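Local coordinates for protein myosin-I heavy chain (Dictyostelium discoideum, PDB 5EJY) that is an actin-based class VII motor with ATPase activity that acts in the early steps of phagocytosis and adhesion, represented here by a MyTH4-FERM module of its tail, at residues V484-L487 / V488-K492; T56-A59 / V60-F63; A169-F172 / I173-F177. One frame throughout, in Å; residues are numbered along the deposited sequence. Where two conformers were deposited one is given.

Interaction 1 (V484-L487 / V488-K492); sequences VQKL and VSLIK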
# COMPACT_ATOMS: atom_id res chain seq x y z
N VAL A 484 -9.31 -1.77 12.10
CA VAL A 484 -8.70 -2.51 13.21
C VAL A 484 -7.18 -2.52 13.13
O VAL A 484 -6.50 -2.34 14.14
CB VAL A 484 -9.23 -3.95 13.28
CG1 VAL A 484 -8.53 -4.75 14.39
CG2 VAL A 484 -10.74 -3.95 13.51
N GLN A 485 -6.63 -2.70 11.94
CA GLN A 485 -5.18 -2.76 11.81
C GLN A 485 -4.51 -1.47 12.28
O GLN A 485 -3.44 -1.51 12.89
CB GLN A 485 -4.76 -3.11 10.37
CG GLN A 485 -3.25 -3.22 10.18
CD GLN A 485 -2.88 -3.61 8.76
OE1 GLN A 485 -3.02 -4.76 8.37
NE2 GLN A 485 -2.43 -2.63 7.98
N LYS A 486 -5.13 -0.32 12.00
CA LYS A 486 -4.61 0.96 12.46
C LYS A 486 -4.53 0.99 13.98
O LYS A 486 -3.51 1.36 14.55
CB LYS A 486 -5.47 2.12 11.95
CG LYS A 486 -4.92 3.49 12.32
CD LYS A 486 -5.82 4.64 11.87
CE LYS A 486 -5.23 6.01 12.27
NZ LYS A 486 -6.08 7.19 11.89
N LEU A 487 -5.62 0.60 14.63
CA LEU A 487 -5.66 0.63 16.09
C LEU A 487 -4.62 -0.32 16.70
O LEU A 487 -3.87 0.07 17.59
CB LEU A 487 -7.07 0.29 16.59
CG LEU A 487 -7.26 0.36 18.11
CD1 LEU A 487 -6.73 1.69 18.64
CD2 LEU A 487 -8.73 0.19 18.44
N VAL A 488 -4.58 -1.56 16.23
CA VAL A 488 -3.59 -2.53 16.71
C VAL A 488 -2.16 -2.02 16.51
O VAL A 488 -1.34 -2.07 17.44
CB VAL A 488 -3.74 -3.90 16.00
CG1 VAL A 488 -2.53 -4.82 16.31
CG2 VAL A 488 -5.05 -4.58 16.41
N SER A 489 -1.84 -1.54 15.31
CA SER A 489 -0.48 -1.10 15.05
C SER A 489 -0.11 0.15 15.84
O SER A 489 1.04 0.32 16.24
CB SER A 489 -0.22 -0.89 13.53
OG SER A 489 -0.99 0.18 13.03
N LEU A 490 -1.07 1.04 16.08
CA LEU A 490 -0.80 2.21 16.90
C LEU A 490 -0.43 1.77 18.31
O LEU A 490 0.53 2.26 18.90
CB LEU A 490 -2.01 3.13 16.97
CG LEU A 490 -2.32 3.96 15.72
CD1 LEU A 490 -3.65 4.70 15.89
CD2 LEU A 490 -1.17 4.95 15.46
N ILE A 491 -1.19 0.83 18.86
CA ILE A 491 -0.89 0.37 20.22
C ILE A 491 0.51 -0.23 20.26
O ILE A 491 1.32 0.10 21.13
CB ILE A 491 -1.94 -0.62 20.73
CG1 ILE A 491 -3.28 0.10 20.86
CG2 ILE A 491 -1.49 -1.20 22.09
CD1 ILE A 491 -4.46 -0.80 21.27
N LYS A 492 0.81 -1.10 19.30
CA LYS A 492 2.12 -1.73 19.25
C LYS A 492 3.27 -0.74 19.02
O LYS A 492 4.32 -0.86 19.65
CB LYS A 492 2.14 -2.84 18.18
CG LYS A 492 1.20 -4.00 18.52
CD LYS A 492 1.31 -5.12 17.51
CE LYS A 492 0.88 -6.45 18.11
NZ LYS A 492 -0.56 -6.48 18.44

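Interaction 2 (T56-A59 / V60-F63); sequences TKVA and VEIF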
# COMPACT_ATOMS: atom_id res chain seq x y z
N THR A 56 -2.35 -31.68 -11.48
CA THR A 56 -1.82 -32.19 -12.74
C THR A 56 -2.61 -31.58 -13.89
O THR A 56 -2.04 -31.11 -14.87
CB THR A 56 -1.91 -33.72 -12.81
OG1 THR A 56 -1.12 -34.30 -11.76
CG2 THR A 56 -1.40 -34.23 -14.15
N LYS A 57 -3.94 -31.58 -13.76
CA LYS A 57 -4.80 -31.03 -14.80
C LYS A 57 -4.57 -29.53 -14.99
O LYS A 57 -4.52 -29.04 -16.11
CB LYS A 57 -6.28 -31.26 -14.45
CG LYS A 57 -7.24 -30.65 -15.46
CD LYS A 57 -8.71 -30.78 -15.03
CE LYS A 57 -9.05 -29.83 -13.89
NZ LYS A 57 -9.16 -28.39 -14.32
N VAL A 58 -4.44 -28.81 -13.88
CA VAL A 58 -4.19 -27.38 -13.95
C VAL A 58 -2.82 -27.06 -14.57
O VAL A 58 -2.67 -26.08 -15.31
CB VAL A 58 -4.30 -26.74 -12.55
CG1 VAL A 58 -3.81 -25.28 -12.58
CG2 VAL A 58 -5.75 -26.81 -12.05
N ALA A 59 -1.81 -27.87 -14.27
CA ALA A 59 -0.48 -27.66 -14.86
C ALA A 59 -0.55 -27.71 -16.38
O ALA A 59 0.07 -26.90 -17.07
CB ALA A 59 0.50 -28.68 -14.34
N VAL A 60 -1.32 -28.66 -16.89
CA VAL A 60 -1.54 -28.77 -18.33
C VAL A 60 -2.26 -27.54 -18.87
O VAL A 60 -1.91 -27.05 -19.94
CB VAL A 60 -2.32 -30.06 -18.69
CG1 VAL A 60 -2.75 -30.02 -20.15
CG2 VAL A 60 -1.47 -31.30 -18.39
N GLU A 61 -3.25 -27.03 -18.14
CA GLU A 61 -3.95 -25.81 -18.56
C GLU A 61 -3.02 -24.59 -18.55
O GLU A 61 -3.10 -23.73 -19.41
CB GLU A 61 -5.15 -25.53 -17.63
CG GLU A 61 -6.24 -26.58 -17.69
CD GLU A 61 -7.34 -26.34 -16.67
OE1 GLU A 61 -7.15 -25.50 -15.76
OE2 GLU A 61 -8.40 -26.98 -16.79
N ILE A 62 -2.17 -24.53 -17.53
CA ILE A 62 -1.20 -23.44 -17.44
C ILE A 62 -0.33 -23.40 -18.69
O ILE A 62 -0.06 -22.34 -19.26
CB ILE A 62 -0.34 -23.58 -16.16
CG1 ILE A 62 -1.16 -23.13 -14.94
CG2 ILE A 62 0.98 -22.78 -16.30
CD1 ILE A 62 -0.56 -23.48 -13.57
N PHE A 63 0.11 -24.57 -19.14
CA PHE A 63 0.95 -24.62 -20.33
C PHE A 63 0.21 -24.08 -21.54
O PHE A 63 0.77 -23.32 -22.32
CB PHE A 63 1.48 -26.03 -20.60
CG PHE A 63 2.59 -26.05 -21.63
CD1 PHE A 63 3.89 -25.74 -21.27
CD2 PHE A 63 2.31 -26.33 -22.95
CE1 PHE A 63 4.91 -25.75 -22.22
CE2 PHE A 63 3.32 -26.34 -23.91
CZ PHE A 63 4.62 -26.05 -23.54

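Interaction 3 (A169-F172 / I173-F177); sequences ASYF and ILQRF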
# COMPACT_ATOMS: atom_id res chain seq x y z
N ALA A 169 16.04 -7.75 -14.93
CA ALA A 169 14.97 -7.23 -14.07
C ALA A 169 14.31 -8.35 -13.25
O ALA A 169 13.84 -8.12 -12.12
CB ALA A 169 13.94 -6.50 -14.90
N SER A 170 14.29 -9.56 -13.81
CA SER A 170 13.74 -10.72 -13.11
C SER A 170 14.63 -11.10 -11.95
O SER A 170 14.16 -11.36 -10.86
CB SER A 170 13.60 -11.93 -14.04
OG SER A 170 12.65 -11.70 -15.05
N TYR A 171 15.94 -11.15 -12.19
CA TYR A 171 16.86 -11.50 -11.12
C TYR A 171 16.78 -10.48 -9.99
O TYR A 171 16.74 -10.84 -8.81
CB TYR A 171 18.31 -11.56 -11.65
CG TYR A 171 19.28 -12.12 -10.63
CD1 TYR A 171 19.38 -13.48 -10.44
CD2 TYR A 171 20.09 -11.28 -9.87
CE1 TYR A 171 20.27 -14.01 -9.52
CE2 TYR A 171 20.98 -11.80 -8.95
CZ TYR A 171 21.07 -13.16 -8.78
OH TYR A 171 21.94 -13.70 -7.86
N PHE A 172 16.77 -9.20 -10.36
CA PHE A 172 16.71 -8.14 -9.36
C PHE A 172 15.39 -8.19 -8.56
O PHE A 172 15.39 -8.05 -7.34
CB PHE A 172 16.87 -6.78 -10.03
CG PHE A 172 16.93 -5.62 -9.06
CD1 PHE A 172 17.95 -5.53 -8.12
CD2 PHE A 172 15.96 -4.63 -9.08
CE1 PHE A 172 17.99 -4.47 -7.22
CE2 PHE A 172 16.00 -3.57 -8.17
CZ PHE A 172 17.02 -3.49 -7.25
N ILE A 173 14.26 -8.42 -9.22
CA ILE A 173 13.00 -8.44 -8.44
C ILE A 173 12.97 -9.65 -7.49
O ILE A 173 12.39 -9.59 -6.40
CB ILE A 173 11.73 -8.30 -9.33
CG1 ILE A 173 10.54 -7.73 -8.52
CG2 ILE A 173 11.34 -9.63 -9.98
CD1 ILE A 173 10.74 -6.29 -8.11
N LEU A 174 13.62 -10.75 -7.86
CA LEU A 174 13.70 -11.87 -6.91
C LEU A 174 14.48 -11.46 -5.68
O LEU A 174 14.12 -11.82 -4.57
CB LEU A 174 14.34 -13.12 -7.53
CG LEU A 174 13.60 -13.98 -8.55
CD1 LEU A 174 14.49 -15.18 -8.92
CD2 LEU A 174 12.26 -14.46 -8.02
N GLN A 175 15.58 -10.72 -5.88
CA GLN A 175 16.36 -10.20 -4.75
C GLN A 175 15.53 -9.24 -3.88
O GLN A 175 15.58 -9.29 -2.65
CB GLN A 175 17.59 -9.46 -5.24
CG GLN A 175 18.66 -10.31 -5.90
CD GLN A 175 19.72 -9.45 -6.53
OE1 GLN A 175 19.47 -8.81 -7.56
NE2 GLN A 175 20.89 -9.39 -5.90
N ARG A 176 14.80 -8.33 -4.52
CA ARG A 176 13.95 -7.38 -3.80
C ARG A 176 12.90 -8.10 -2.92
O ARG A 176 12.61 -7.69 -1.79
CB ARG A 176 13.26 -6.45 -4.80
CG ARG A 176 14.23 -5.52 -5.56
CD ARG A 176 14.44 -4.19 -4.83
NE ARG A 176 13.17 -3.50 -4.65
CZ ARG A 176 12.80 -2.85 -3.55
NH1 ARG A 176 13.62 -2.75 -2.51
NH2 ARG A 176 11.60 -2.29 -3.49
N PHE A 177 12.29 -9.15 -3.45
CA PHE A 177 11.29 -9.88 -2.67
C PHE A 177 11.94 -10.73 -1.57
O PHE A 177 11.33 -10.98 -0.54
CB PHE A 177 10.37 -10.73 -3.57
CG PHE A 177 9.21 -9.96 -4.14
CD1 PHE A 177 8.24 -9.44 -3.30
CD2 PHE A 177 9.09 -9.76 -5.52
CE1 PHE A 177 7.16 -8.72 -3.81
CE2 PHE A 177 8.02 -9.04 -6.03
CZ PHE A 177 7.05 -8.53 -5.17

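Interaction 1 (V484-L487 / V488-K492)
Val484 and Val488, one helical turn apart, meet at a slant through their branch ends, CG1 of Val484 lying 4.0 Å from CG2 of Val488. Leu487 and Ile491 touch more loosely, with 4.3 Å between their CD1 methyls. Lys486 runs next to Leu490 in the same direction; in the conformer given, its extended chain beyond CG passes the leucine, whose CD1 rests 4.0 Å from Lys486 CG, and NZ travels on to bond Leu411 O. A long aliphatic chain with a charged tip suits such a border between core and surface. On the polar side, Ser489 OG lies 3.0 Å from Gln485 O and 3.2 Å from Lys486 O, and it also bonds the ammonium of Lys292. The backbone repeats the i to i+4 pattern, and its Val488 N to Val484 O bond is nearly straight at 178°. Val484, Leu487, Leu490 and Ile491 press on strands 410-415, 426-432 and 466-470, Leu490 meeting Val412 and Leu431. Replacing Leu490 with an alanine would probably open a gap toward the side chains of Val412 and Leu431, leaving them less well covered by the helix. This is an amphipathic helix, the C-terminal helix that packs on the beta sheets of the last FERM lobe, a PH-like arrangement characteristic of FERM domains.

Interaction 2 (T56-A59 / V60-F63)
Lys57 and Glu61 form an i to i+4 salt bridge on helix 53-70, one of the helices of the MyTH4 domain, an all-helical bundle. The ionic contact joins Lys57 NZ to Glu61 OE2 at 2.9 Å, and the ammonium comes in from above the carboxylate plane, 48° out of it. The two chains cross obliquely. Glu61 is extended beyond CG, whereas Lys57 folds back at its last two torsions (chi3 73°, chi4 74°), which turns NZ toward the acid. Flexible, oppositely charged residues suit this helix face, and Glu54 gives the lysine a second, long and weak, ionic neighbour. A bound polyethylene glycol, probably from the crystallisation liquor, also lies close to Glu61.

Apolar contact occupies another face. Val58 and Ile62 meet at an angle through their branch ends, and branched aliphatic residues suit this buried side, where Ile62 also meets Phe90 and Ile91 of helix 81-97. Ala59 is small enough for close packing against Glu104 of helix 102-112, while the large ring of Phe63 reaches Gln108 and Gln112 of that same helix.

Backbone hydrogen bonds run from each amide to the carbonyl four residues earlier. Ile62 N to Val58 O is the shortest at 2.8 Å, and Ala59 O, which accepts Phe63 N, also takes a bond from Gln108 NE2. At the Val58-Ile62 contact, CG1 of the valine stands 3.8 Å from CD1 of the isoleucine.

Interaction 3 (A169-F172 / I173-F177)
Four successive alpha-helical bonds, from Ile173 N to Ala169 O through Arg176 N to Phe172 O, carry the chain from 169-172 into 173-177, the last of them 2.9 Å long between Arg176 N and Phe172 O. The stretch belongs to helix 161-180 of the MyTH4 domain, a helical bundle, at its side toward the FERM lobes.

The stem of Arg176 runs along the Phe172 ring in the direction of the phenyl group. Its CG methylene sits over one ring face in a CH-pi contact, 3.9 Å from the centroid and 18° off the ring normal. The guanidinium plane is turned 26° from the ring, and the arginine forms salt bridges to Asp218 and Glu225: its methylenes cover the ring while the guanidinium reaches the carboxylates, tying this helix to the region of strand 212-217 and helix 223-233. An arginine, with apolar stem and charged end, suits both positions.

Gln175 inserts its amide between two aromatic side chains. Its OE1 lies at the edge of the Phe172 ring, near the ring plane, 3.7 Å from Phe172 CD1, with the amide nearly perpendicular to the ring at 83°. NE2 is satisfied by Pro3 O. The Tyr171 ring meets the same amide at a slant, while its hydroxyl bonds Gln4 and Ile5 of the N-terminal segment and the ring packs on Leu150 and Ile154 of helix 143-155. Of the tyrosine's atoms, CD2 is nearest the amide, within 3.4 Å of Gln175 OE1.

From the N terminus, the chain first passes through interaction 2 on helix 53-70, then interaction 3 on helix 161-180, and finally interaction 1 on helix 484-499. Each lies within one helix and closes only a single turn, so the three follow in series and none nests in or crosses another. Interactions 2 and 3 share the MyTH4 domain, their centres about 26 Å apart; the first looks inward to helices 81-97 and 102-112, the second also reaches the N-terminal segment and the FERM region. Interaction 1 belongs to the final FERM lobe, its centre about 31 Å from that of interaction 3. None touches another.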